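PDB 3AGD: salt-tolerant glutaminase from Micrococcus luteus, which probably catalyses the hydrolysis of L-glutamine to L-glutamate and ammonium, as a homotetrameric member of the glutaminase family. Local coordinates for residues 40-45 and 203-208; 58-63 and 199-204; 104-109 and 175-180; 314-319 and 341-346; 328-333 and 408-413. All coordinates share one frame; numbering follows the deposited sequence.

Interaction 1 of 5, residues 40-45 and 203-208; sequences GIALAT and DLAVMG
Two peptide planes, those after Ala-205 and after Ala-42, each have an alanine methyl over one face. CB of Ala-44 stands over the face of the peptide joining Ala-205 to Val-206, 3.4 Å from Ala-205 O and 3.5 Å from Ala-205 C, so that the methyl covers the carbonyl from above. In return, CB of Ala-205 lies over the face of the peptide that follows Ala-42, nearer its oxygen end, at 3.5 Å from Ala-42 O. Between these two placements the methyls also meet each other: CB of Ala-205 is 4.0 Å from CB of Ala-42 and 3.8 Å from CB of Ala-44, as a helix residue set against two alternate residues of a strand. Val-206 adds one branch, CG2, at 4.2 Å from Ala-44 CB. With nothing larger than a methyl between them, strand 40-44 and helix 203-208 approach to 6.8 Å between axes, their directions 27° apart. No hydrogen bond crosses, and the contact is wholly van der Waals. It is a close sheet-to-helix packing in the glutaminase domain, whose family belongs to the beta-lactamase clan. Ile-41 and Leu-43 instead meet helix 4-16, strands 50-54 and 273-278 flank strand 40-44 in the antiparallel sheet, and Met-207 packs the far side of the helix onto helix 131-146.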
# COMPACT_ATOMS: atom_id res chain seq x y z
N GLY A 40 -21.62 16.23 -0.40
CA GLY A 40 -20.86 16.29 0.84
C GLY A 40 -19.63 15.42 0.82
O GLY A 40 -19.54 14.46 0.05
N ILE A 41 -18.66 15.74 1.68
CA ILE A 41 -17.42 15.00 1.75
C ILE A 41 -16.85 15.05 3.16
O ILE A 41 -17.02 16.04 3.87
CB ILE A 41 -16.39 15.57 0.76
CG1 ILE A 41 -15.15 14.69 0.71
CG2 ILE A 41 -16.02 16.99 1.18
CD1 ILE A 41 -14.27 14.98 -0.47
N ALA A 42 -16.17 13.98 3.57
CA ALA A 42 -15.58 13.92 4.90
C ALA A 42 -14.36 13.01 4.92
O ALA A 42 -14.33 11.99 4.24
CB ALA A 42 -16.62 13.42 5.91
N LEU A 43 -13.37 13.41 5.71
CA LEU A 43 -12.15 12.63 5.85
C LEU A 43 -11.95 12.33 7.32
O LEU A 43 -12.03 13.23 8.15
CB LEU A 43 -10.94 13.41 5.34
CG LEU A 43 -10.91 13.91 3.89
CD1 LEU A 43 -9.57 14.58 3.62
CD2 LEU A 43 -11.14 12.77 2.92
N ALA A 44 -11.72 11.06 7.65
CA ALA A 44 -11.49 10.64 9.02
C ALA A 44 -10.06 10.14 9.07
O ALA A 44 -9.70 9.21 8.36
CB ALA A 44 -12.45 9.53 9.41
N THR A 45 -9.25 10.77 9.92
CA THR A 45 -7.84 10.43 10.05
C THR A 45 -7.56 9.49 11.22
O THR A 45 -8.41 9.29 12.09
CB THR A 45 -7.01 11.70 10.27
OG1 THR A 45 -7.46 12.36 11.46
CG2 THR A 45 -7.16 12.65 9.10
N ASP A 203 -20.23 9.20 8.54
CA ASP A 203 -20.27 7.81 8.99
C ASP A 203 -19.30 6.99 8.14
O ASP A 203 -18.48 6.24 8.67
CB ASP A 203 -21.67 7.23 8.85
CG ASP A 203 -22.66 7.82 9.83
OD1 ASP A 203 -22.35 7.85 11.05
OD2 ASP A 203 -23.74 8.25 9.39
N LEU A 204 -19.41 7.13 6.82
CA LEU A 204 -18.55 6.38 5.91
C LEU A 204 -17.07 6.64 6.16
O LEU A 204 -16.28 5.71 6.20
CB LEU A 204 -18.89 6.72 4.45
CG LEU A 204 -20.14 6.07 3.86
CD1 LEU A 204 -20.26 6.46 2.39
CD2 LEU A 204 -20.04 4.55 3.99
N ALA A 205 -16.71 7.91 6.32
CA ALA A 205 -15.32 8.28 6.56
C ALA A 205 -14.76 7.52 7.76
O ALA A 205 -13.69 6.92 7.69
CB ALA A 205 -15.21 9.79 6.79
N VAL A 206 -15.50 7.55 8.87
CA VAL A 206 -15.06 6.88 10.08
C VAL A 206 -15.01 5.37 9.91
O VAL A 206 -14.09 4.71 10.38
CB VAL A 206 -15.98 7.23 11.27
CG1 VAL A 206 -15.55 6.48 12.51
CG2 VAL A 206 -15.94 8.75 11.52
N MET A 207 -16.02 4.82 9.24
CA MET A 207 -16.07 3.38 8.99
C MET A 207 -14.85 3.01 8.14
O MET A 207 -14.15 2.04 8.43
CB MET A 207 -17.38 3.04 8.27
CG MET A 207 -18.62 3.19 9.16
SD MET A 207 -20.18 3.31 8.23
CE MET A 207 -20.50 1.55 7.91
N GLY A 208 -14.60 3.81 7.11
CA GLY A 208 -13.46 3.56 6.25
C GLY A 208 -12.15 3.63 7.02
O GLY A 208 -11.25 2.81 6.80

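Interaction 2 of 5, residues 58-63 and 199-204; sequences VEFTIQ and VTVKDL
Val-199 O does two jobs for one residue: it accepts the backbone N-H of Phe-60 (Phe-60 N to Val-199 O 2.8 Å) and also sits over the centre of the Phe-60 ring. The motif is a two-stranded antiparallel ribbon in which Phe-60 and Val-199 form a hydrogen-bonded pair, followed at once by the capped start of helix 201-212. Its second bond, from Val-199 N to Phe-60 O, is nearly straight, with an N-H...O angle of 172°. The ring can lie back over its own bonding partner because chi1 of Phe-60 (53°) sets CG between the backbone N and the carbonyl carbon, the crowded position. Around it, CG2 of Val-199 touches CE1, and CD1 of Leu-204 comes to the ring edge, near its plane, 3.9 Å from CZ. Ile-62 extends this apolar patch, its CB against Val-199 CG2 and its CD1 against Leu-204 CD2. The side chain of Ile-62 is also about 6 Å from that of Cys-195, a residue that binds L-glutamate, so the residue following the strand lies near the glutamate site.

Thr-200 and Asp-203 form a capping box. Thr-200 OG1 accepts from Asp-203 N, and OD2 of Asp-203 takes Thr-200 N-H through its anti lone pair. Arg-148 salt-bridges both Asp-203 and Glu-59, and would probably ease the repulsion between these like charges. On the outer side, Glu-59 CG lies 3.6 Å from the methyl CG2 of Thr-200.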
# COMPACT_ATOMS: atom_id res chain seq x y z
N VAL A 58 -25.91 14.45 5.81
CA VAL A 58 -27.21 14.07 5.28
C VAL A 58 -27.21 12.56 5.07
O VAL A 58 -26.34 12.03 4.37
CB VAL A 58 -27.48 14.77 3.93
CG1 VAL A 58 -28.78 14.27 3.34
CG2 VAL A 58 -27.53 16.27 4.12
N GLU A 59 -28.17 11.88 5.67
CA GLU A 59 -28.25 10.43 5.56
C GLU A 59 -28.71 9.93 4.20
O GLU A 59 -29.51 10.58 3.52
CB GLU A 59 -29.18 9.86 6.63
CG GLU A 59 -28.72 10.10 8.06
CD GLU A 59 -29.49 9.25 9.06
OE1 GLU A 59 -30.69 8.99 8.82
OE2 GLU A 59 -28.90 8.87 10.10
N PHE A 60 -28.19 8.78 3.81
CA PHE A 60 -28.55 8.14 2.55
C PHE A 60 -28.28 6.65 2.73
O PHE A 60 -27.51 6.26 3.61
CB PHE A 60 -27.71 8.72 1.40
CG PHE A 60 -26.22 8.67 1.64
CD1 PHE A 60 -25.51 7.50 1.45
CD2 PHE A 60 -25.55 9.81 2.11
CE1 PHE A 60 -24.13 7.45 1.71
CE2 PHE A 60 -24.18 9.77 2.37
CZ PHE A 60 -23.47 8.59 2.17
N THR A 61 -28.92 5.81 1.92
CA THR A 61 -28.70 4.38 2.05
C THR A 61 -27.32 4.03 1.50
O THR A 61 -26.95 4.42 0.39
CB THR A 61 -29.80 3.59 1.31
OG1 THR A 61 -29.88 4.02 -0.05
CG2 THR A 61 -31.14 3.82 1.99
N ILE A 62 -26.56 3.31 2.31
CA ILE A 62 -25.20 2.92 1.99
C ILE A 62 -25.09 2.00 0.77
O ILE A 62 -24.05 1.98 0.10
CB ILE A 62 -24.54 2.24 3.22
CG1 ILE A 62 -23.07 1.97 2.96
CG2 ILE A 62 -25.26 0.95 3.55
CD1 ILE A 62 -22.33 1.47 4.21
N GLN A 63 -26.15 1.27 0.48
CA GLN A 63 -26.15 0.35 -0.66
C GLN A 63 -24.90 -0.53 -0.68
O GLN A 63 -24.50 -1.07 0.36
CB GLN A 63 -26.29 1.14 -1.96
CG GLN A 63 -27.63 1.89 -2.12
CD GLN A 63 -28.84 0.96 -2.03
OE1 GLN A 63 -28.81 -0.17 -2.53
NE2 GLN A 63 -29.92 1.43 -1.41
N VAL A 199 -26.60 6.02 6.43
CA VAL A 199 -25.33 6.58 6.87
C VAL A 199 -25.14 7.95 6.23
O VAL A 199 -25.80 8.28 5.24
CB VAL A 199 -24.13 5.69 6.47
CG1 VAL A 199 -24.24 4.32 7.13
CG2 VAL A 199 -24.06 5.55 4.95
N THR A 200 -24.24 8.74 6.80
CA THR A 200 -23.92 10.05 6.27
C THR A 200 -22.49 9.96 5.77
O THR A 200 -21.79 8.97 6.02
CB THR A 200 -23.95 11.13 7.37
OG1 THR A 200 -22.90 10.88 8.31
CG2 THR A 200 -25.30 11.13 8.10
N VAL A 201 -22.04 11.00 5.08
CA VAL A 201 -20.67 11.05 4.58
C VAL A 201 -19.70 10.81 5.74
O VAL A 201 -18.72 10.07 5.61
CB VAL A 201 -20.37 12.42 3.98
CG1 VAL A 201 -18.91 12.50 3.60
CG2 VAL A 201 -21.23 12.65 2.76
N LYS A 202 -19.99 11.44 6.87
CA LYS A 202 -19.16 11.32 8.06
C LYS A 202 -19.10 9.89 8.57
O LYS A 202 -18.04 9.42 8.99
CB LYS A 202 -19.67 12.24 9.17
CG LYS A 202 -19.50 13.72 8.90
CD LYS A 202 -20.05 14.55 10.06
CE LYS A 202 -19.85 16.04 9.84
NZ LYS A 202 -20.37 16.84 10.99
N ASP A 203 -20.23 9.20 8.54
CA ASP A 203 -20.27 7.81 8.99
C ASP A 203 -19.30 6.99 8.14
O ASP A 203 -18.48 6.24 8.67
CB ASP A 203 -21.67 7.23 8.85
CG ASP A 203 -22.66 7.82 9.83
OD1 ASP A 203 -22.35 7.85 11.05
OD2 ASP A 203 -23.74 8.25 9.39
N LEU A 204 -19.41 7.13 6.82
CA LEU A 204 -18.55 6.38 5.91
C LEU A 204 -17.07 6.64 6.16
O LEU A 204 -16.28 5.71 6.20
CB LEU A 204 -18.89 6.72 4.45
CG LEU A 204 -20.14 6.07 3.86
CD1 LEU A 204 -20.26 6.46 2.39
CD2 LEU A 204 -20.04 4.55 3.99

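Interaction 3 of 5, residues 104-109 and 175-180; sequences ESHRPD and RSYGVL
His-106 and Tyr-177 meet with their side chains crossing at about a right angle, ND1 of the imidazole coming to the edge of the phenol ring, 3.9 Å from Tyr-177 CD2. Both place CG anti to the carbonyl carbon, beside the backbone N (chi1 -58° for His-106, -75° for Tyr-177), and both CA-CB bonds are aimed across the gap. Next to this pair, Val-179 is wedged in by its two methyls. Its chi1 of 175° puts CG1 anti to the backbone N and leaves CG2 beside that nitrogen. CG2 presses on the backbone carbonyl of His-106, a tight 3.2 Å from His-106 O, whereas CG1 meets the ring of Pro-108 tip to tip, 3.9 Å from Pro-108 CD. Tyr-177 and Val-179 flank Gly-178, the C-prime residue, at positive phi, of the Schellman motif that ends helix 165-176, with Gly-178 N bonded to Arg-175 O at 2.8 Å. Pro-108 and Val-179 both reach Ala-119 of helix 114-123, and the Pro-108 side chain is about 8 Å from that of Asn-114, a glutamate-binding residue.

The polar ends look elsewhere: His-106 ND1 bonds Leu-101 O, and Tyr-177 OH bonds Glu-98. No hydrogen bond joins the two segments, so they meet by van der Waals packing. A carbonyl can only accept, which implies that ND1 probably carries a hydrogen.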
# COMPACT_ATOMS: atom_id res chain seq x y z
N GLU A 104 -14.14 -25.65 -9.59
CA GLU A 104 -14.02 -26.70 -8.58
C GLU A 104 -14.46 -26.24 -7.20
O GLU A 104 -14.89 -27.05 -6.38
CB GLU A 104 -12.57 -27.19 -8.52
CG GLU A 104 -11.54 -26.07 -8.51
CD GLU A 104 -11.67 -25.15 -7.31
OE1 GLU A 104 -11.55 -23.92 -7.49
OE2 GLU A 104 -11.88 -25.65 -6.19
N SER A 105 -14.36 -24.94 -6.95
CA SER A 105 -14.72 -24.37 -5.66
C SER A 105 -16.20 -24.02 -5.52
O SER A 105 -16.74 -24.02 -4.41
CB SER A 105 -13.86 -23.13 -5.39
OG SER A 105 -13.88 -22.24 -6.50
N HIS A 106 -16.86 -23.72 -6.64
CA HIS A 106 -18.28 -23.37 -6.62
C HIS A 106 -18.53 -22.16 -5.73
O HIS A 106 -19.11 -22.28 -4.66
CB HIS A 106 -19.12 -24.54 -6.12
CG HIS A 106 -18.95 -25.79 -6.92
ND1 HIS A 106 -19.12 -25.83 -8.29
CD2 HIS A 106 -18.62 -27.05 -6.54
CE1 HIS A 106 -18.90 -27.06 -8.72
NE2 HIS A 106 -18.60 -27.82 -7.69
N ARG A 107 -18.08 -20.99 -6.18
CA ARG A 107 -18.26 -19.78 -5.39
C ARG A 107 -18.21 -18.55 -6.29
O ARG A 107 -17.47 -18.53 -7.28
CB ARG A 107 -17.16 -19.69 -4.33
CG ARG A 107 -15.77 -19.50 -4.93
CD ARG A 107 -14.65 -19.80 -3.94
NE ARG A 107 -13.35 -19.71 -4.60
CZ ARG A 107 -12.21 -20.16 -4.08
NH1 ARG A 107 -12.21 -20.75 -2.89
NH2 ARG A 107 -11.08 -20.03 -4.76
N PRO A 108 -19.00 -17.52 -5.97
CA PRO A 108 -18.99 -16.30 -6.78
C PRO A 108 -17.58 -15.71 -6.71
O PRO A 108 -16.83 -16.00 -5.78
CB PRO A 108 -20.04 -15.42 -6.10
CG PRO A 108 -20.03 -15.89 -4.68
CD PRO A 108 -19.93 -17.39 -4.83
N ASP A 109 -17.21 -14.88 -7.69
CA ASP A 109 -15.87 -14.31 -7.75
C ASP A 109 -15.34 -13.54 -6.54
O ASP A 109 -14.19 -13.74 -6.14
CB ASP A 109 -15.72 -13.46 -9.01
CG ASP A 109 -15.56 -14.31 -10.27
OD1 ASP A 109 -15.26 -15.52 -10.13
OD2 ASP A 109 -15.73 -13.78 -11.38
N ARG A 175 -27.91 -20.99 -4.91
CA ARG A 175 -28.45 -22.14 -4.17
C ARG A 175 -28.20 -23.39 -5.01
O ARG A 175 -27.82 -24.43 -4.50
CB ARG A 175 -29.97 -22.00 -3.96
CG ARG A 175 -30.38 -21.18 -2.74
CD ARG A 175 -31.89 -20.94 -2.73
NE ARG A 175 -32.65 -22.17 -2.85
CZ ARG A 175 -32.79 -23.07 -1.88
NH1 ARG A 175 -32.23 -22.87 -0.70
NH2 ARG A 175 -33.49 -24.18 -2.10
N SER A 176 -28.43 -23.24 -6.32
CA SER A 176 -28.24 -24.30 -7.29
C SER A 176 -26.87 -24.95 -7.18
O SER A 176 -26.72 -26.15 -7.40
CB SER A 176 -28.44 -23.73 -8.70
OG SER A 176 -28.25 -24.71 -9.69
N TYR A 177 -25.86 -24.15 -6.84
CA TYR A 177 -24.50 -24.66 -6.70
C TYR A 177 -24.06 -24.85 -5.26
O TYR A 177 -22.86 -24.98 -4.98
CB TYR A 177 -23.49 -23.74 -7.41
CG TYR A 177 -23.51 -23.84 -8.91
CD1 TYR A 177 -24.51 -23.23 -9.66
CD2 TYR A 177 -22.52 -24.56 -9.59
CE1 TYR A 177 -24.54 -23.34 -11.05
CE2 TYR A 177 -22.54 -24.68 -10.98
CZ TYR A 177 -23.55 -24.06 -11.70
OH TYR A 177 -23.57 -24.17 -13.07
N GLY A 178 -25.02 -24.86 -4.33
CA GLY A 178 -24.70 -25.05 -2.93
C GLY A 178 -24.03 -23.90 -2.20
O GLY A 178 -23.54 -24.07 -1.08
N VAL A 179 -24.01 -22.71 -2.80
CA VAL A 179 -23.39 -21.56 -2.16
C VAL A 179 -24.33 -20.97 -1.11
O VAL A 179 -23.89 -20.43 -0.10
CB VAL A 179 -23.01 -20.48 -3.19
CG1 VAL A 179 -22.47 -19.23 -2.49
CG2 VAL A 179 -21.97 -21.03 -4.14
N LEU A 180 -25.64 -21.08 -1.36
CA LEU A 180 -26.65 -20.59 -0.43
C LEU A 180 -27.47 -21.78 0.05
O LEU A 180 -27.76 -22.70 -0.72
CB LEU A 180 -27.58 -19.59 -1.11
CG LEU A 180 -26.99 -18.26 -1.58
CD1 LEU A 180 -28.12 -17.38 -2.11
CD2 LEU A 180 -26.29 -17.58 -0.43

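Interaction 4 of 5, residues 314-319 and 341-346; sequences GTAVRF and EAVLDA
Val-317 turns one methyl to the helix: with chi1 at 176°, CG1 is anti to the backbone N and CG2 is anti to the carbonyl carbon, beside that nitrogen, where it meets Val-343 and Ala-346. The setting is the alpha/beta fold of the STAS region, in which helix 337-349 lies against the sheet that begins with strand 317-323. Through CG2, Val-317 reaches Ala-346 CB at 4.1 Å and the CA of Val-343 at 4.2 Å, while the two valine CG2 methyls stand 4.4 Å apart. One methyl thus rests among residues of neighbouring turns. Just before the strand, the 3-10 turn 314-316 passes close by. There the methyl of Ala-342 meets the backbone of Gly-314 at CA, and CB of Ala-316 looks toward Val-343 CG2. Val-388, in a loop, touches both Val-317 and Ala-342. No hydrogen bond crosses the contact.

Beyond Val-317 the strand has a classic beta bulge, Arg-318 and Phe-319 both facing His-330. An adjacent flank of the helix carries the acids Glu-341 and Asp-345. One turn apart, they hydrogen-bond with Thr-47 of the second subunit, Glu-341 also with its His-51 and Asp-345 with its His-3. Two acids so placed would repel if both were ionised, and one of them probably carries a proton, since Glu-341 OE2 lies 2.7 Å from Asp-345 OD1. At the apolar end, the contact is closest where Gly-314 CA meets Ala-342 CB at 3.7 Å.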
# COMPACT_ATOMS: atom_id res chain seq x y z
N GLY A 314 13.32 4.25 9.49
CA GLY A 314 14.38 4.65 10.39
C GLY A 314 13.96 5.63 11.47
O GLY A 314 14.67 5.80 12.46
N THR A 315 12.81 6.27 11.30
CA THR A 315 12.33 7.22 12.29
C THR A 315 11.92 6.50 13.57
O THR A 315 11.68 7.12 14.61
CB THR A 315 11.16 8.06 11.72
OG1 THR A 315 11.66 8.90 10.68
CG2 THR A 315 10.53 8.94 12.80
N ALA A 316 11.85 5.17 13.50
CA ALA A 316 11.52 4.37 14.66
C ALA A 316 12.60 4.64 15.71
O ALA A 316 12.39 4.46 16.91
CB ALA A 316 11.49 2.89 14.29
N VAL A 317 13.77 5.07 15.24
CA VAL A 317 14.86 5.41 16.15
C VAL A 317 14.79 6.92 16.36
O VAL A 317 15.14 7.69 15.46
CB VAL A 317 16.24 5.03 15.57
CG1 VAL A 317 17.34 5.49 16.51
CG2 VAL A 317 16.32 3.52 15.36
N ARG A 318 14.33 7.34 17.53
CA ARG A 318 14.21 8.76 17.86
C ARG A 318 15.60 9.40 17.98
O ARG A 318 15.81 10.51 17.52
CB ARG A 318 13.42 8.92 19.18
CG ARG A 318 13.04 10.34 19.55
CD ARG A 318 12.22 10.34 20.85
NE ARG A 318 11.87 11.68 21.32
CZ ARG A 318 10.88 12.42 20.82
NH1 ARG A 318 10.13 11.98 19.82
NH2 ARG A 318 10.64 13.62 21.33
N PHE A 319 16.53 8.68 18.61
CA PHE A 319 17.90 9.14 18.76
C PHE A 319 18.78 8.09 19.44
O PHE A 319 18.27 7.15 20.07
CB PHE A 319 17.98 10.47 19.54
CG PHE A 319 17.64 10.36 21.01
CD1 PHE A 319 16.52 11.00 21.52
CD2 PHE A 319 18.47 9.66 21.89
CE1 PHE A 319 16.23 10.95 22.89
CE2 PHE A 319 18.19 9.61 23.26
CZ PHE A 319 17.06 10.26 23.76
N GLU A 341 13.34 -3.38 11.83
CA GLU A 341 14.51 -3.61 10.97
C GLU A 341 15.50 -2.48 11.23
O GLU A 341 16.71 -2.71 11.35
CB GLU A 341 14.07 -3.61 9.50
CG GLU A 341 15.14 -4.03 8.48
CD GLU A 341 16.23 -3.00 8.27
OE1 GLU A 341 15.91 -1.79 8.26
OE2 GLU A 341 17.40 -3.39 8.10
N ALA A 342 14.98 -1.26 11.34
CA ALA A 342 15.80 -0.09 11.59
C ALA A 342 16.42 -0.14 12.98
O ALA A 342 17.58 0.23 13.16
CB ALA A 342 14.96 1.17 11.44
N VAL A 343 15.65 -0.60 13.96
CA VAL A 343 16.15 -0.71 15.33
C VAL A 343 17.30 -1.71 15.38
O VAL A 343 18.32 -1.45 16.00
CB VAL A 343 15.03 -1.15 16.30
CG1 VAL A 343 15.61 -1.37 17.70
CG2 VAL A 343 13.95 -0.08 16.34
N LEU A 344 17.14 -2.84 14.70
CA LEU A 344 18.19 -3.85 14.66
C LEU A 344 19.44 -3.30 13.99
O LEU A 344 20.57 -3.65 14.36
CB LEU A 344 17.70 -5.10 13.93
CG LEU A 344 16.63 -5.89 14.67
CD1 LEU A 344 16.19 -7.08 13.81
CD2 LEU A 344 17.18 -6.38 16.01
N ASP A 345 19.26 -2.44 13.00
CA ASP A 345 20.39 -1.83 12.30
C ASP A 345 21.13 -0.91 13.26
O ASP A 345 22.36 -0.82 13.23
CB ASP A 345 19.92 -1.01 11.09
CG ASP A 345 19.46 -1.88 9.93
OD1 ASP A 345 18.85 -1.33 8.99
OD2 ASP A 345 19.71 -3.10 9.95
N ALA A 346 20.38 -0.22 14.12
CA ALA A 346 20.99 0.69 15.09
C ALA A 346 21.77 -0.14 16.11
O ALA A 346 22.91 0.18 16.43
CB ALA A 346 19.92 1.53 15.79

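Interaction 5 of 5, residues 328-333 and 408-413; sequences FLHLQG and VLNLAR
Parallel pairing in the STAS sheet joins Phe-328, Leu-329 and His-330 to Val-408, Leu-409 and Asn-410. Three good bonds hold it, Leu-329 N to Val-408 O (2.8 Å), Asn-410 N to Leu-329 O (3.1 Å) and Leu-331 N to Asn-410 O (3.0 Å), with a weak fourth from Gly-333 N to Arg-413 O. On the face of His-330, the imidazole and the Asn-410 amide stack with their planes 5° apart, and Asn-410 CB makes a CH-pi contact over the ring centre, 3.4 Å from both His-330 NE2 and CD2. Asn-410 CG is anti to the backbone N (chi1 -175°), which places the amide carbon against that ring. Asn-410 OD1 accepts Ala-412 N, from above the carbonyl plane, in an Asx turn. A water there accepts from Arg-413 N. On the other face, Leu-331 CD1 rests against both Leu-409 CD2 and Leu-411 CD2, 3.6 Å from each, Leu-411 lying alongside and Leu-409 crossing obliquely.

That leucine face is covered by helix 337-349, through Leu-347 and Val-343, while His-330 stacks on Phe-319 of strand 317-323. Asn-410 ND2 bonds Glu-442 of strand 438-442, and Arg-413 salt-bridges Glu-390 of the second subunit.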
# COMPACT_ATOMS: atom_id res chain seq x y z
N PHE A 328 22.23 5.59 25.05
CA PHE A 328 20.80 5.76 25.26
C PHE A 328 20.15 5.68 23.90
O PHE A 328 20.39 6.52 23.03
CB PHE A 328 20.49 7.10 25.91
CG PHE A 328 21.26 7.35 27.17
CD1 PHE A 328 22.64 7.55 27.12
CD2 PHE A 328 20.64 7.32 28.41
CE1 PHE A 328 23.39 7.71 28.28
CE2 PHE A 328 21.37 7.48 29.58
CZ PHE A 328 22.75 7.67 29.52
N LEU A 329 19.35 4.64 23.70
CA LEU A 329 18.68 4.42 22.44
C LEU A 329 17.17 4.57 22.66
O LEU A 329 16.54 3.71 23.26
CB LEU A 329 19.00 3.01 21.94
CG LEU A 329 18.84 2.64 20.46
CD1 LEU A 329 18.98 1.13 20.35
CD2 LEU A 329 17.49 3.06 19.93
N HIS A 330 16.60 5.67 22.18
CA HIS A 330 15.17 5.92 22.33
C HIS A 330 14.39 5.65 21.04
O HIS A 330 14.71 6.20 19.98
CB HIS A 330 14.94 7.35 22.80
CG HIS A 330 15.26 7.58 24.25
ND1 HIS A 330 16.47 7.21 24.80
CD2 HIS A 330 14.54 8.12 25.25
CE1 HIS A 330 16.48 7.52 26.09
NE2 HIS A 330 15.32 8.07 26.39
N LEU A 331 13.36 4.81 21.15
CA LEU A 331 12.52 4.44 20.02
C LEU A 331 11.20 5.22 20.06
O LEU A 331 10.86 5.83 21.07
CB LEU A 331 12.24 2.94 20.05
CG LEU A 331 13.48 2.04 20.16
CD1 LEU A 331 13.08 0.57 20.06
CD2 LEU A 331 14.46 2.38 19.04
N GLN A 332 10.45 5.19 18.95
CA GLN A 332 9.18 5.91 18.88
C GLN A 332 8.34 5.43 17.70
O GLN A 332 8.84 4.69 16.84
CB GLN A 332 9.45 7.41 18.73
CG GLN A 332 10.02 7.77 17.36
CD GLN A 332 10.51 9.20 17.25
OE1 GLN A 332 10.06 10.08 17.99
NE2 GLN A 332 11.42 9.45 16.32
N GLY A 333 7.07 5.84 17.67
CA GLY A 333 6.17 5.49 16.58
C GLY A 333 5.47 4.15 16.64
O GLY A 333 5.55 3.43 17.64
N VAL A 408 20.62 1.78 27.24
CA VAL A 408 19.31 2.04 27.81
C VAL A 408 18.34 2.04 26.63
O VAL A 408 18.45 2.88 25.74
CB VAL A 408 19.26 3.41 28.51
CG1 VAL A 408 17.87 3.67 29.07
CG2 VAL A 408 20.30 3.46 29.62
N LEU A 409 17.41 1.09 26.61
CA LEU A 409 16.43 1.00 25.54
C LEU A 409 15.11 1.60 26.02
O LEU A 409 14.34 0.93 26.72
CB LEU A 409 16.21 -0.47 25.14
CG LEU A 409 16.02 -0.80 23.65
CD1 LEU A 409 15.44 -2.20 23.52
CD2 LEU A 409 15.10 0.22 23.00
N ASN A 410 14.84 2.85 25.65
CA ASN A 410 13.63 3.53 26.08
C ASN A 410 12.49 3.47 25.05
O ASN A 410 12.63 3.94 23.91
CB ASN A 410 13.95 4.99 26.40
CG ASN A 410 12.76 5.73 26.97
OD1 ASN A 410 11.76 5.94 26.28
ND2 ASN A 410 12.85 6.12 28.24
N LEU A 411 11.36 2.91 25.47
CA LEU A 411 10.19 2.75 24.60
C LEU A 411 9.02 3.68 24.95
O LEU A 411 7.91 3.52 24.44
CB LEU A 411 9.70 1.30 24.68
CG LEU A 411 10.76 0.19 24.62
CD1 LEU A 411 10.09 -1.15 24.80
CD2 LEU A 411 11.51 0.25 23.31
N ALA A 412 9.26 4.67 25.82
CA ALA A 412 8.21 5.59 26.22
C ALA A 412 7.51 6.28 25.05
O ALA A 412 6.29 6.49 25.09
CB ALA A 412 8.77 6.65 27.18
N ARG A 413 8.27 6.63 24.02
CA ARG A 413 7.70 7.31 22.86
C ARG A 413 7.10 6.35 21.84
O ARG A 413 6.51 6.77 20.84
CB ARG A 413 8.77 8.17 22.17
CG ARG A 413 9.25 9.36 22.98
CD ARG A 413 8.25 10.50 22.95
NE ARG A 413 8.72 11.66 23.70
CZ ARG A 413 8.11 12.84 23.70
NH1 ARG A 413 7.00 13.02 23.00
NH2 ARG A 413 8.60 13.85 24.42
O HOH W 1 11.13 6.85 23.68

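Interactions 1 and 2 share helix 201-212 and touch each other. Its capped start joins the ribbon of interaction 2, while its next turn lies on the sheet in interaction 1. Both are buried, but interaction 2 combines hydrogen bonds with ring packing, whereas interaction 1 packs methyls against methyls and peptide carbonyls. Interaction 3, nested inside the chain loop that both close, is only partly buried and mixed: ring edge, methyl-to-carbonyl and one apolar contact, no hydrogen bond across. About 33 Å from interaction 1, centre to centre, interactions 4 and 5 share another sheet and touch through Arg-318 and Gln-332. One packs a helix on it, the other pairs its strands. Both reach the second subunit, as does interaction 1.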